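Local coordinates for lipoprotein (Burkholderia cenocepacia, PDB 4QHQ) that binds methionine between its two lobes and, as a lipoprotein of the NlpA family, probably hands it to an ABC transporter for import, at residues 43-48 against 200-205; 55-60 against 108-113; 84-89 against 185-190; 88-93 against 165-170. One frame throughout, in Å; residues are numbered along the deposited sequence.

Contact 1. Residues 43-48 against 200-205; sequences AALDSG and LIAVRA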
loop_
_atom_site.group_PDB
_atom_site.type_symbol
_atom_site.label_atom_id
_atom_site.label_comp_id
_atom_site.label_asym_id
_atom_site.label_seq_id
_atom_site.Cartn_x
_atom_site.Cartn_y
_atom_site.Cartn_z
ATOM N N ALA A 43 10.315 -10.586 5.437
ATOM C CA ALA A 43 11.256 -11.685 5.574
ATOM C C ALA A 43 12.618 -11.159 6.040
ATOM O O ALA A 43 13.305 -11.776 6.868
ATOM C CB ALA A 43 11.378 -12.436 4.236
ATOM N N ALA A 44 12.985 -9.990 5.523
ATOM C CA ALA A 44 14.268 -9.377 5.843
ATOM C C ALA A 44 14.271 -8.853 7.274
ATOM O O ALA A 44 15.291 -8.903 7.953
ATOM C CB ALA A 44 14.574 -8.261 4.857
ATOM N N LEU A 45 13.130 -8.371 7.741
ATOM C CA LEU A 45 12.971 -7.976 9.133
ATOM C C LEU A 45 12.994 -9.186 10.072
ATOM O O LEU A 45 13.648 -9.179 11.117
ATOM C CB LEU A 45 11.663 -7.209 9.304
ATOM C CG LEU A 45 11.297 -6.789 10.732
ATOM C CD1 LEU A 45 12.409 -5.959 11.377
ATOM C CD2 LEU A 45 9.965 -6.027 10.721
ATOM N N ASP A 46 12.268 -10.230 9.697
ATOM C CA ASP A 46 12.200 -11.444 10.490
ATOM C C ASP A 46 13.586 -12.081 10.659
ATOM O O ASP A 46 13.897 -12.642 11.714
ATOM C CB ASP A 46 11.233 -12.431 9.839
ATOM C CG ASP A 46 11.052 -13.690 10.648
ATOM O OD1 ASP A 46 10.402 -13.617 11.714
ATOM O OD2 ASP A 46 11.553 -14.748 10.214
ATOM N N SER A 47 14.421 -11.973 9.626
ATOM C CA SER A 47 15.723 -12.645 9.610
ATOM C C SER A 47 16.814 -11.852 10.316
ATOM O O SER A 47 17.893 -12.379 10.567
ATOM C CB SER A 47 16.165 -12.918 8.174
ATOM O OG SER A 47 16.523 -11.708 7.526
ATOM N N GLY A 48 16.551 -10.588 10.619
ATOM C CA GLY A 48 17.525 -9.774 11.326
ATOM C C GLY A 48 18.250 -8.817 10.404
ATOM O O GLY A 48 18.963 -7.928 10.859
ATOM N N LEU A 200 2.238 1.579 8.097
ATOM C CA LEU A 200 2.795 1.475 9.438
ATOM C C LEU A 200 4.289 1.164 9.406
ATOM O O LEU A 200 4.852 0.699 8.407
ATOM C CB LEU A 200 2.021 0.404 10.223
ATOM C CG LEU A 200 1.980 -1.021 9.650
ATOM C CD1 LEU A 200 3.189 -1.864 10.034
ATOM C CD2 LEU A 200 0.742 -1.770 10.049
ATOM N N ILE A 201 4.935 1.435 10.529
ATOM C CA ILE A 201 6.298 0.968 10.757
ATOM C C ILE A 201 6.233 -0.346 11.525
ATOM O O ILE A 201 5.565 -0.430 12.549
ATOM C CB ILE A 201 7.128 1.990 11.552
ATOM C CG1 ILE A 201 7.298 3.266 10.726
ATOM C CG2 ILE A 201 8.498 1.400 11.933
ATOM C CD1 ILE A 201 7.887 4.425 11.508
ATOM N N ALA A 202 6.900 -1.377 11.008
ATOM C CA ALA A 202 6.909 -2.690 11.647
ATOM C C ALA A 202 8.277 -2.988 12.234
ATOM O O ALA A 202 9.306 -2.615 11.661
ATOM C CB ALA A 202 6.528 -3.780 10.654
ATOM N N VAL A 203 8.274 -3.671 13.375
ATOM C CA VAL A 203 9.501 -4.139 14.012
ATOM C C VAL A 203 9.298 -5.557 14.526
ATOM O O VAL A 203 8.170 -6.044 14.609
ATOM C CB VAL A 203 9.917 -3.245 15.202
ATOM C CG1 VAL A 203 10.188 -1.826 14.732
ATOM C CG2 VAL A 203 8.865 -3.280 16.313
ATOM N N ARG A 204 10.387 -6.237 14.854
ATOM C CA ARG A 204 10.248 -7.546 15.480
ATOM C C ARG A 204 9.576 -7.385 16.839
ATOM O O ARG A 204 9.860 -6.428 17.562
ATOM C CB ARG A 204 11.607 -8.231 15.638
ATOM C CG ARG A 204 12.191 -8.691 14.315
ATOM C CD ARG A 204 13.534 -9.401 14.514
ATOM N NE ARG A 204 14.532 -8.518 15.123
ATOM C CZ ARG A 204 15.283 -7.668 14.429
ATOM N NH1 ARG A 204 15.164 -7.608 13.114
ATOM N NH2 ARG A 204 16.152 -6.881 15.042
ATOM N N ALA A 205 8.694 -8.326 17.172
ATOM C CA ALA A 205 7.977 -8.322 18.442
ATOM C C ALA A 205 8.926 -8.164 19.627
ATOM O O ALA A 205 8.650 -7.401 20.551
ATOM C CB ALA A 205 7.178 -9.602 18.600
HETATM O O HOH W 1 18.553 -6.630 13.242
#
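Helix 43-47 meets strand 200-204 at its C-terminal turn, through Leu-45 against Ala-202, Val-203 and Arg-204; the axes come within 8.2 Å, their N-to-C directions 33° apart. The side chain of Leu-45 has CG anti to the backbone N (chi1 176°), which carries its two methyl groups toward the strand. Leu-45 CD2 settles on the strand backbone, 3.6 Å from Ala-202 O and 3.8 Å from Val-203 CA, and reaches the methyl CB of Ala-202 at 4.1 Å. Leu-45 CD1 lies instead beside the long arm of Arg-204, 4.0 Å from Arg-204 CG, where the two side chains pass at a slant. Bent at chi3, Arg-204 curls back over the helix end and gives NH1 to Leu-45 O at 3.0 Å. This oxygen sits almost in the guanidinium plane, and the bond is fairly straight, 158° at the hydrogen. Leu-45 O also accepts from Gly-48 N (3.3 Å), where the chain leaves the helix with positive phi, so one carbonyl ties the last turn to both the strand and the exit loop. The other terminal nitrogen, Arg-204 NH2, donates weakly to a water that in turn donates to Gly-48 O, and forms a salt bridge with Asp-207, while NH1 has a second bond to Leu-50 O. Leu-45 also packs on Asn-53 of strand 52-57 and Ile-72 of strand 72-80, the two strands flanking 199-204 in the six-stranded mixed sheet, so helix 41-47 packs against the sheet, roughly along strand 199-204.

Contact 2. Residues 55-60 against 108-113; sequences FQHQPY and PSNENR. With MET (methionine), chain B.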
loop_
_atom_site.group_PDB
_atom_site.type_symbol
_atom_site.label_atom_id
_atom_site.label_comp_id
_atom_site.label_asym_id
_atom_site.label_seq_id
_atom_site.Cartn_x
_atom_site.Cartn_y
_atom_site.Cartn_z
ATOM N N PHE A 55 6.424 0.035 4.822
ATOM C CA PHE A 55 5.940 -0.152 3.460
ATOM C C PHE A 55 4.522 -0.708 3.375
ATOM O O PHE A 55 3.995 -0.794 2.283
ATOM C CB PHE A 55 6.860 -1.086 2.685
ATOM C CG PHE A 55 6.646 -2.532 3.011
ATOM C CD1 PHE A 55 7.092 -3.057 4.222
ATOM C CD2 PHE A 55 5.994 -3.368 2.124
ATOM C CE1 PHE A 55 6.885 -4.387 4.536
ATOM C CE2 PHE A 55 5.769 -4.698 2.427
ATOM C CZ PHE A 55 6.227 -5.213 3.629
ATOM N N GLN A 56 3.928 -1.125 4.489
ATOM C CA GLN A 56 2.698 -1.912 4.418
ATOM C C GLN A 56 1.592 -1.398 5.312
ATOM O O GLN A 56 1.820 -0.603 6.216
ATOM C CB GLN A 56 3.003 -3.359 4.817
ATOM C CG GLN A 56 3.158 -3.563 6.322
ATOM C CD GLN A 56 3.919 -4.825 6.656
ATOM O OE1 GLN A 56 3.533 -5.924 6.255
ATOM N NE2 GLN A 56 5.020 -4.672 7.401
ATOM N N HIS A 57 0.373 -1.863 5.047
ATOM C CA HIS A 57 -0.750 -1.635 5.957
ATOM C C HIS A 57 -0.995 -2.877 6.831
ATOM O O HIS A 57 -0.380 -3.923 6.621
ATOM C CB HIS A 57 -2.003 -1.183 5.186
ATOM C CG HIS A 57 -2.326 -2.015 3.981
ATOM N ND1 HIS A 57 -2.619 -3.359 4.065
ATOM C CD2 HIS A 57 -2.438 -1.677 2.677
ATOM C CE1 HIS A 57 -2.890 -3.818 2.851
ATOM N NE2 HIS A 57 -2.803 -2.812 1.992
ATOM N N GLN A 58 -1.858 -2.746 7.832
ATOM C CA GLN A 58 -2.122 -3.853 8.742
ATOM C C GLN A 58 -2.729 -5.100 8.079
ATOM O O GLN A 58 -2.332 -6.221 8.411
ATOM C CB GLN A 58 -2.943 -3.410 9.959
ATOM C CG GLN A 58 -3.003 -4.472 11.058
ATOM C CD GLN A 58 -1.697 -4.644 11.800
ATOM O OE1 GLN A 58 -1.125 -3.679 12.304
ATOM N NE2 GLN A 58 -1.215 -5.881 11.869
ATOM N N PRO A 59 -3.674 -4.929 7.135
ATOM C CA PRO A 59 -4.184 -6.133 6.464
ATOM C C PRO A 59 -3.067 -6.895 5.742
ATOM O O PRO A 59 -3.055 -8.129 5.773
ATOM C CB PRO A 59 -5.230 -5.569 5.494
ATOM C CG PRO A 59 -5.767 -4.386 6.248
ATOM C CD PRO A 59 -4.522 -3.758 6.850
ATOM N N TYR A 60 -2.121 -6.185 5.147
ATOM C CA TYR A 60 -0.999 -6.865 4.504
ATOM C C TYR A 60 -0.128 -7.615 5.532
ATOM O O TYR A 60 0.227 -8.776 5.319
ATOM C CB TYR A 60 -0.145 -5.879 3.699
ATOM C CG TYR A 60 0.903 -6.555 2.855
ATOM C CD1 TYR A 60 2.183 -6.806 3.347
ATOM C CD2 TYR A 60 0.625 -6.923 1.556
ATOM C CE1 TYR A 60 3.141 -7.426 2.554
ATOM C CE2 TYR A 60 1.572 -7.551 0.756
ATOM C CZ TYR A 60 2.836 -7.799 1.267
ATOM O OH TYR A 60 3.764 -8.421 0.471
ATOM N N PRO A 108 -3.111 -11.336 -1.279
ATOM C CA PRO A 108 -4.437 -11.497 -0.670
ATOM C C PRO A 108 -5.084 -10.199 -0.199
ATOM O O PRO A 108 -6.234 -9.938 -0.549
ATOM C CB PRO A 108 -4.163 -12.424 0.512
ATOM C CG PRO A 108 -3.045 -13.288 0.019
ATOM C CD PRO A 108 -2.158 -12.340 -0.770
ATOM N N SER A 109 -4.375 -9.379 0.561
ATOM C CA SER A 109 -5.018 -8.195 1.119
ATOM C C SER A 109 -5.260 -7.089 0.097
ATOM O O SER A 109 -6.296 -6.444 0.127
ATOM C CB SER A 109 -4.249 -7.651 2.332
ATOM O OG SER A 109 -3.041 -7.044 1.953
ATOM N N ASN A 110 -4.311 -6.832 -0.794
ATOM C CA ASN A 110 -4.568 -5.792 -1.785
ATOM C C ASN A 110 -5.498 -6.229 -2.915
ATOM O O ASN A 110 -6.207 -5.392 -3.480
ATOM C CB ASN A 110 -3.261 -5.214 -2.312
ATOM C CG ASN A 110 -2.545 -4.401 -1.266
ATOM O OD1 ASN A 110 -3.013 -3.321 -0.867
ATOM N ND2 ASN A 110 -1.424 -4.924 -0.790
ATOM N N GLU A 111 -5.540 -7.522 -3.218
ATOM C CA GLU A 111 -6.511 -8.023 -4.175
ATOM C C GLU A 111 -7.901 -7.821 -3.577
ATOM O O GLU A 111 -8.806 -7.309 -4.233
ATOM C CB GLU A 111 -6.297 -9.503 -4.508
ATOM C CG GLU A 111 -7.440 -10.026 -5.356
ATOM C CD GLU A 111 -7.117 -11.241 -6.190
ATOM O OE1 GLU A 111 -6.019 -11.817 -6.099
ATOM O OE2 GLU A 111 -8.001 -11.628 -6.981
ATOM N N ASN A 112 -8.059 -8.217 -2.321
ATOM C CA ASN A 112 -9.313 -8.030 -1.613
ATOM C C ASN A 112 -9.725 -6.562 -1.611
ATOM O O ASN A 112 -10.875 -6.221 -1.920
ATOM C CB ASN A 112 -9.196 -8.556 -0.188
ATOM C CG ASN A 112 -10.490 -8.441 0.578
ATOM O OD1 ASN A 112 -11.467 -9.111 0.256
ATOM N ND2 ASN A 112 -10.501 -7.598 1.605
ATOM N N ARG A 113 -8.768 -5.703 -1.303
ATOM C CA ARG A 113 -8.981 -4.271 -1.284
ATOM C C ARG A 113 -9.472 -3.746 -2.633
ATOM O O ARG A 113 -10.425 -2.952 -2.708
ATOM C CB ARG A 113 -7.663 -3.601 -0.929
ATOM C CG ARG A 113 -7.700 -2.088 -0.902
ATOM C CD ARG A 113 -6.307 -1.591 -0.603
ATOM N NE ARG A 113 -6.283 -0.167 -0.314
ATOM C CZ ARG A 113 -5.174 0.514 -0.064
ATOM N NH1 ARG A 113 -3.998 -0.113 -0.104
ATOM N NH2 ARG A 113 -5.235 1.807 0.219
HETATM N N MET B . 1.728 1.779 0.384
HETATM C CA MET B . 0.828 0.702 -0.032
HETATM C C MET B . -0.617 1.138 0.065
HETATM O O MET B . -0.974 1.806 1.029
HETATM C CB MET B . 1.077 -0.535 0.839
HETATM C CG MET B . 0.214 -1.754 0.460
HETATM S SD MET B . 0.502 -3.162 1.554
HETATM C CE MET B . 2.187 -3.609 1.128
HETATM O OXT MET B . -1.437 0.852 -0.826
#
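The methionine pocket is built here where the start of helix 58-68, with His-57 at its N-cap, faces Ser-109, Asn-110 and Arg-113 of helix 108-120. His-57 and Asn-110 meet tip to tip: His-57 NE2 donates to Asn-110 OD1 at 2.9 Å, nearly straight at 166°. OD1 lies in the plane of the imidazole, but the donor stands above the amide carbonyl plane, the ring and amide being turned 60° apart. On the far side of the ring, His-57 ND1 accepts the capping bond from Tyr-60 N at 3.1 Å. Ser-109 OG touches the same ring at its edge, 3.4 Å from His-57 CE1, and packs on Tyr-60 CA. The ligand sulfur SD rests over one face of the His-57 ring, 3.4 Å from His-57 NE2, while the ligand methyl CE lies over a face of the Tyr-60 ring, 3.6 Å from Tyr-60 CG. Arg-113, extended from CG to NE, brings NH1 to the ligand OXT at 2.8 Å; Glu-191 holds its NH2 in a salt bridge. With ND1 accepting and NE2 donating, His-57 is probably the neutral NE2-H tautomer. The thioether thus has imidazole and phenol rings around it, and the carboxylate has a buried arginine, a division that suits methionine, held between the two lobes.

Contact 3. Residues 84-89 against 185-190; sequences GVYSKK and KDAIAL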
loop_
_atom_site.group_PDB
_atom_site.type_symbol
_atom_site.label_atom_id
_atom_site.label_comp_id
_atom_site.label_asym_id
_atom_site.label_seq_id
_atom_site.Cartn_x
_atom_site.Cartn_y
_atom_site.Cartn_z
ATOM N N GLY A 84 -6.466 3.857 -6.090
ATOM C CA GLY A 84 -7.226 4.350 -7.223
ATOM C C GLY A 84 -7.372 3.360 -8.353
ATOM O O GLY A 84 -6.632 2.356 -8.438
ATOM N N VAL A 85 -8.332 3.660 -9.220
ATOM C CA VAL A 85 -8.518 2.965 -10.484
ATOM C C VAL A 85 -8.017 3.900 -11.575
ATOM O O VAL A 85 -8.380 5.093 -11.603
ATOM C CB VAL A 85 -10.003 2.673 -10.737
ATOM C CG1 VAL A 85 -10.180 1.915 -12.036
ATOM C CG2 VAL A 85 -10.603 1.877 -9.591
ATOM N N TYR A 86 -7.215 3.350 -12.488
ATOM C CA TYR A 86 -6.565 4.123 -13.539
ATOM C C TYR A 86 -6.900 3.530 -14.887
ATOM O O TYR A 86 -7.158 2.338 -15.003
ATOM C CB TYR A 86 -5.042 4.148 -13.355
ATOM C CG TYR A 86 -4.652 4.746 -12.039
ATOM C CD1 TYR A 86 -4.589 3.965 -10.902
ATOM C CD2 TYR A 86 -4.418 6.110 -11.923
ATOM C CE1 TYR A 86 -4.274 4.517 -9.672
ATOM C CE2 TYR A 86 -4.110 6.672 -10.716
ATOM C CZ TYR A 86 -4.024 5.870 -9.593
ATOM O OH TYR A 86 -3.715 6.443 -8.385
ATOM N N SER A 87 -6.918 4.384 -15.902
ATOM C CA SER A 87 -7.204 3.946 -17.255
ATOM C C SER A 87 -6.591 4.900 -18.250
ATOM O O SER A 87 -6.618 6.115 -18.070
ATOM C CB SER A 87 -8.707 3.848 -17.480
ATOM O OG SER A 87 -8.979 3.429 -18.810
ATOM N N LYS A 88 -6.047 4.334 -19.319
ATOM C CA LYS A 88 -5.551 5.124 -20.432
ATOM C C LYS A 88 -6.599 5.204 -21.518
ATOM O O LYS A 88 -6.360 5.822 -22.548
ATOM C CB LYS A 88 -4.301 4.474 -21.033
ATOM C CG LYS A 88 -3.099 4.455 -20.116
ATOM C CD LYS A 88 -2.631 5.859 -19.798
ATOM C CE LYS A 88 -1.477 5.837 -18.808
ATOM N NZ LYS A 88 -1.192 7.191 -18.249
ATOM N N LYS A 89 -7.743 4.563 -21.293
ATOM C CA LYS A 89 -8.724 4.366 -22.356
ATOM C C LYS A 89 -10.128 4.882 -22.029
ATOM O O LYS A 89 -10.922 5.119 -22.942
ATOM C CB LYS A 89 -8.781 2.883 -22.753
ATOM C CG LYS A 89 -7.404 2.258 -22.991
ATOM C CD LYS A 89 -7.493 0.816 -23.477
ATOM C CE LYS A 89 -6.100 0.208 -23.642
ATOM N NZ LYS A 89 -6.152 -1.203 -24.116
ATOM N N LYS A 185 -5.606 13.278 -9.490
ATOM C CA LYS A 185 -5.899 13.881 -10.784
ATOM C C LYS A 185 -6.191 12.852 -11.873
ATOM O O LYS A 185 -7.056 13.073 -12.725
ATOM C CB LYS A 185 -4.746 14.784 -11.224
ATOM N N ASP A 186 -5.476 11.733 -11.856
ATOM C CA ASP A 186 -5.576 10.759 -12.943
ATOM C C ASP A 186 -6.555 9.617 -12.670
ATOM O O ASP A 186 -7.060 8.993 -13.602
ATOM C CB ASP A 186 -4.204 10.161 -13.276
ATOM C CG ASP A 186 -3.214 11.193 -13.786
ATOM O OD1 ASP A 186 -3.620 12.104 -14.542
ATOM O OD2 ASP A 186 -2.018 11.088 -13.433
ATOM N N ALA A 187 -6.811 9.325 -11.401
ATOM C CA ALA A 187 -7.660 8.189 -11.071
ATOM C C ALA A 187 -9.095 8.455 -11.496
ATOM O O ALA A 187 -9.604 9.570 -11.363
ATOM C CB ALA A 187 -7.583 7.867 -9.575
ATOM N N ILE A 188 -9.737 7.420 -12.019
ATOM C CA ILE A 188 -11.123 7.520 -12.431
ATOM C C ILE A 188 -12.082 7.099 -11.323
ATOM O O ILE A 188 -13.292 7.306 -11.427
ATOM C CB ILE A 188 -11.403 6.756 -13.739
ATOM C CG1 ILE A 188 -11.265 5.245 -13.546
ATOM C CG2 ILE A 188 -10.481 7.261 -14.851
ATOM C CD1 ILE A 188 -11.674 4.474 -14.810
ATOM N N ALA A 189 -11.524 6.547 -10.248
ATOM C CA ALA A 189 -12.266 6.259 -9.025
ATOM C C ALA A 189 -11.259 6.139 -7.907
ATOM O O ALA A 189 -10.099 5.774 -8.133
ATOM C CB ALA A 189 -13.054 4.972 -9.150
ATOM N N LEU A 190 -11.699 6.430 -6.693
ATOM C CA LEU A 190 -10.794 6.442 -5.556
ATOM C C LEU A 190 -11.468 5.899 -4.303
ATOM O O LEU A 190 -12.622 6.206 -4.004
ATOM C CB LEU A 190 -10.299 7.869 -5.294
ATOM C CG LEU A 190 -8.981 8.068 -4.551
ATOM C CD1 LEU A 190 -7.808 7.599 -5.407
ATOM C CD2 LEU A 190 -8.815 9.531 -4.157
HETATM O O HOH W 2 -5.857 7.007 -15.141
#
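Val-85 and Ile-188 turn their branches to each other through their first torsions: Val-85 CG1 is anti to the backbone N (chi1 -178°), and Ile-188 CG1 stands between its backbone N and carbonyl carbon (chi1 67°). Val-85 CG1 and Ile-188 CG1 come to 3.8 Å. Beyond them Ile-188 CD1 carries on to Ser-87 CB at 4.0 Å. The other branch of Val-85, CG2, meets the methyl CB of Ala-189, so that this valine has a neighbour for each methyl group. Two backbone bonds lie behind the apolar contact: Val-85 N to Ala-189 O at 3.0 Å and Ile-188 N to Val-85 O at 2.7 Å, the latter nearly along the C=O axis. Gly-84 and Leu-190 form an antiparallel non-hydrogen-bonded pair, in which Leu-190 CD1 packs on Gly-84 CA at 3.8 Å; Gly-84 CA also makes a CA-H...O contact with Ala-189 O. Tyr-86 begins away from the partner, yet its ring reaches Ala-187 CB with Tyr-86 CE2 at 3.8 Å and also lies by Asp-186. Past the strand, a water accepts from Ser-87 N and donates to Asp-186 O, continuing the link between the two segments. Ser-87 OG accepts from Lys-89 N at 3.0 Å, an ST turn just after the strand, and OG is also bonded to Asp-167 O. Strand 84-86 runs antiparallel between 168-171 and the short strand 189-190, the last of which forms an outermost strand of the five-stranded mixed sheet in one lobe of this two-lobed periplasmic-binding-protein fold.

Contact 4. Residues 88-93 against 165-170; sequences KKFKSL and DVDAAV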
loop_
_atom_site.group_PDB
_atom_site.type_symbol
_atom_site.label_atom_id
_atom_site.label_comp_id
_atom_site.label_asym_id
_atom_site.label_seq_id
_atom_site.Cartn_x
_atom_site.Cartn_y
_atom_site.Cartn_z
ATOM N N LYS A 88 -6.047 4.334 -19.319
ATOM C CA LYS A 88 -5.551 5.124 -20.432
ATOM C C LYS A 88 -6.599 5.204 -21.518
ATOM O O LYS A 88 -6.360 5.822 -22.548
ATOM C CB LYS A 88 -4.301 4.474 -21.033
ATOM C CG LYS A 88 -3.099 4.455 -20.116
ATOM C CD LYS A 88 -2.631 5.859 -19.798
ATOM C CE LYS A 88 -1.477 5.837 -18.808
ATOM N NZ LYS A 88 -1.192 7.191 -18.249
ATOM N N LYS A 89 -7.743 4.563 -21.293
ATOM C CA LYS A 89 -8.724 4.366 -22.356
ATOM C C LYS A 89 -10.128 4.882 -22.029
ATOM O O LYS A 89 -10.922 5.119 -22.942
ATOM C CB LYS A 89 -8.781 2.883 -22.753
ATOM C CG LYS A 89 -7.404 2.258 -22.991
ATOM C CD LYS A 89 -7.493 0.816 -23.477
ATOM C CE LYS A 89 -6.100 0.208 -23.642
ATOM N NZ LYS A 89 -6.152 -1.203 -24.116
ATOM N N PHE A 90 -10.436 5.056 -20.746
ATOM C CA PHE A 90 -11.781 5.472 -20.327
ATOM C C PHE A 90 -11.733 6.461 -19.174
ATOM O O PHE A 90 -10.829 6.404 -18.348
ATOM C CB PHE A 90 -12.602 4.240 -19.942
ATOM C CG PHE A 90 -12.765 3.265 -21.073
ATOM C CD1 PHE A 90 -13.651 3.533 -22.107
ATOM C CD2 PHE A 90 -12.009 2.097 -21.125
ATOM C CE1 PHE A 90 -13.799 2.656 -23.172
ATOM C CE2 PHE A 90 -12.161 1.212 -22.201
ATOM C CZ PHE A 90 -13.059 1.492 -23.217
ATOM N N LYS A 91 -12.718 7.354 -19.109
ATOM C CA LYS A 91 -12.745 8.411 -18.102
ATOM C C LYS A 91 -13.552 8.017 -16.871
ATOM O O LYS A 91 -13.459 8.655 -15.819
ATOM C CB LYS A 91 -13.294 9.702 -18.705
ATOM C CG LYS A 91 -12.375 10.343 -19.730
ATOM C CD LYS A 91 -11.064 10.766 -19.082
ATOM C CE LYS A 91 -10.157 11.491 -20.069
ATOM N NZ LYS A 91 -8.889 11.945 -19.426
ATOM N N SER A 92 -14.326 6.946 -17.004
ATOM C CA SER A 92 -15.155 6.452 -15.915
ATOM C C SER A 92 -15.323 4.941 -16.016
ATOM O O SER A 92 -15.357 4.388 -17.120
ATOM C CB SER A 92 -16.528 7.125 -15.957
ATOM O OG SER A 92 -17.404 6.541 -15.009
ATOM N N LEU A 93 -15.449 4.280 -14.869
ATOM C CA LEU A 93 -15.778 2.858 -14.836
ATOM C C LEU A 93 -17.125 2.599 -15.526
ATOM O O LEU A 93 -17.364 1.510 -16.045
ATOM C CB LEU A 93 -15.804 2.346 -13.389
ATOM C CG LEU A 93 -14.450 2.212 -12.701
ATOM C CD1 LEU A 93 -14.634 1.938 -11.217
ATOM C CD2 LEU A 93 -13.681 1.099 -13.365
ATOM N N ASP A 165 -2.535 -2.155 -22.037
ATOM C CA ASP A 165 -3.129 -3.403 -22.506
ATOM C C ASP A 165 -4.347 -3.855 -21.694
ATOM O O ASP A 165 -4.794 -4.999 -21.828
ATOM C CB ASP A 165 -2.078 -4.525 -22.503
ATOM C CG ASP A 165 -1.065 -4.390 -23.626
ATOM O OD1 ASP A 165 -0.813 -3.253 -24.078
ATOM O OD2 ASP A 165 -0.522 -5.428 -24.072
ATOM N N VAL A 166 -4.882 -2.970 -20.858
ATOM C CA VAL A 166 -6.119 -3.255 -20.134
ATOM C C VAL A 166 -7.023 -2.039 -20.207
ATOM O O VAL A 166 -6.590 -0.946 -20.580
ATOM C CB VAL A 166 -5.879 -3.604 -18.642
ATOM C CG1 VAL A 166 -5.024 -4.859 -18.503
ATOM C CG2 VAL A 166 -5.238 -2.438 -17.915
ATOM N N ASP A 167 -8.286 -2.225 -19.853
ATOM C CA ASP A 167 -9.216 -1.104 -19.882
ATOM C C ASP A 167 -9.195 -0.272 -18.603
ATOM O O ASP A 167 -9.490 0.923 -18.636
ATOM C CB ASP A 167 -10.610 -1.596 -20.246
ATOM C CG ASP A 167 -10.625 -2.248 -21.600
ATOM O OD1 ASP A 167 -10.101 -1.614 -22.538
ATOM O OD2 ASP A 167 -11.101 -3.395 -21.718
ATOM N N ALA A 168 -8.818 -0.894 -17.488
ATOM C CA ALA A 168 -8.586 -0.173 -16.249
ATOM C C ALA A 168 -7.778 -1.063 -15.317
ATOM O O ALA A 168 -7.760 -2.282 -15.467
ATOM C CB ALA A 168 -9.900 0.242 -15.592
ATOM N N ALA A 169 -7.111 -0.449 -14.350
ATOM C CA ALA A 169 -6.379 -1.205 -13.342
ATOM C C ALA A 169 -6.502 -0.527 -11.997
ATOM O O ALA A 169 -6.531 0.696 -11.919
ATOM C CB ALA A 169 -4.912 -1.332 -13.716
ATOM N N VAL A 170 -6.579 -1.330 -10.945
ATOM C CA VAL A 170 -6.549 -0.802 -9.585
ATOM C C VAL A 170 -5.097 -0.897 -9.121
ATOM O O VAL A 170 -4.522 -1.994 -9.093
ATOM C CB VAL A 170 -7.461 -1.596 -8.646
ATOM C CG1 VAL A 170 -7.392 -0.997 -7.233
ATOM C CG2 VAL A 170 -8.893 -1.605 -9.167
HETATM O O HOH W 3 -5.857 1.434 -19.341
HETATM O O HOH W 4 -7.559 -3.134 -23.100
#
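Phe-90 lies alongside Asp-167, the two side chains pointing the same way, with Phe-90 CE2 3.5 Å from Asp-167 OD1 and 3.8 Å from Asp-167 CB. OD1 comes to the ring near its plane, at the edge, where aromatic hydrogens can meet a negative oxygen; ring and carboxylate are turned 70° apart. Phe-90 CD2 approaches Asp-167 O as well, at 3.7 Å. The long chain of Lys-89, extended beyond CG (chi2 -176°), also nears this carboxylate and runs across Val-166. Lys-89 CE sits 3.3 Å from Val-166 O and Lys-89 CD 3.7 Å from Asp-167 OD1. The charges do not pair directly: Lys-89 NZ is 4.3 Å from Asp-167 OD1, too far for a salt bridge, and a water that accepts from Lys-89 NZ at 2.6 Å donates weakly to OD1. NZ also bonds to Ser-164 O, while Asp-167 OD2 accepts from Lys-101 N. A second water joins backbone to backbone, accepting from Lys-88 N and donating to Val-166 O. At the inner end Leu-93 CD2 only grazes Ala-168 CB, at 4.5 Å. The loop after strand 84-86 thereby folds over the entry to strand 168-171: Leu-93 and Ala-168 both pack on Val-85 of strand 84-86, Phe-90 touches Pro-97, and in the sheet strand 168-171 lies between 84-86 and 101-105.

How the contacts relate
Contact 2 is the buried one, near the centre of the chain and built around the ligand with polar tips and rings; contacts 1, 3 and 4 are partly buried and lie farther out. Contact 1 belongs to the six-stranded sheet and touches contact 2 through Leu-200 and Ala-202 on Gln-56, since strands 199-204 and 52-57 are neighbours. Contacts 3 and 4 belong to the five-stranded sheet, share Lys-88 and Lys-89, and have centres about 7 Å apart, against about 33 Å between the centres of contacts 1 and 3. Backbone pairing dominates contact 3, whereas contact 4 relies on waters and side-chain packing, and contact 1 on a leucine packed on the strand and an arginine bonded to the helix end.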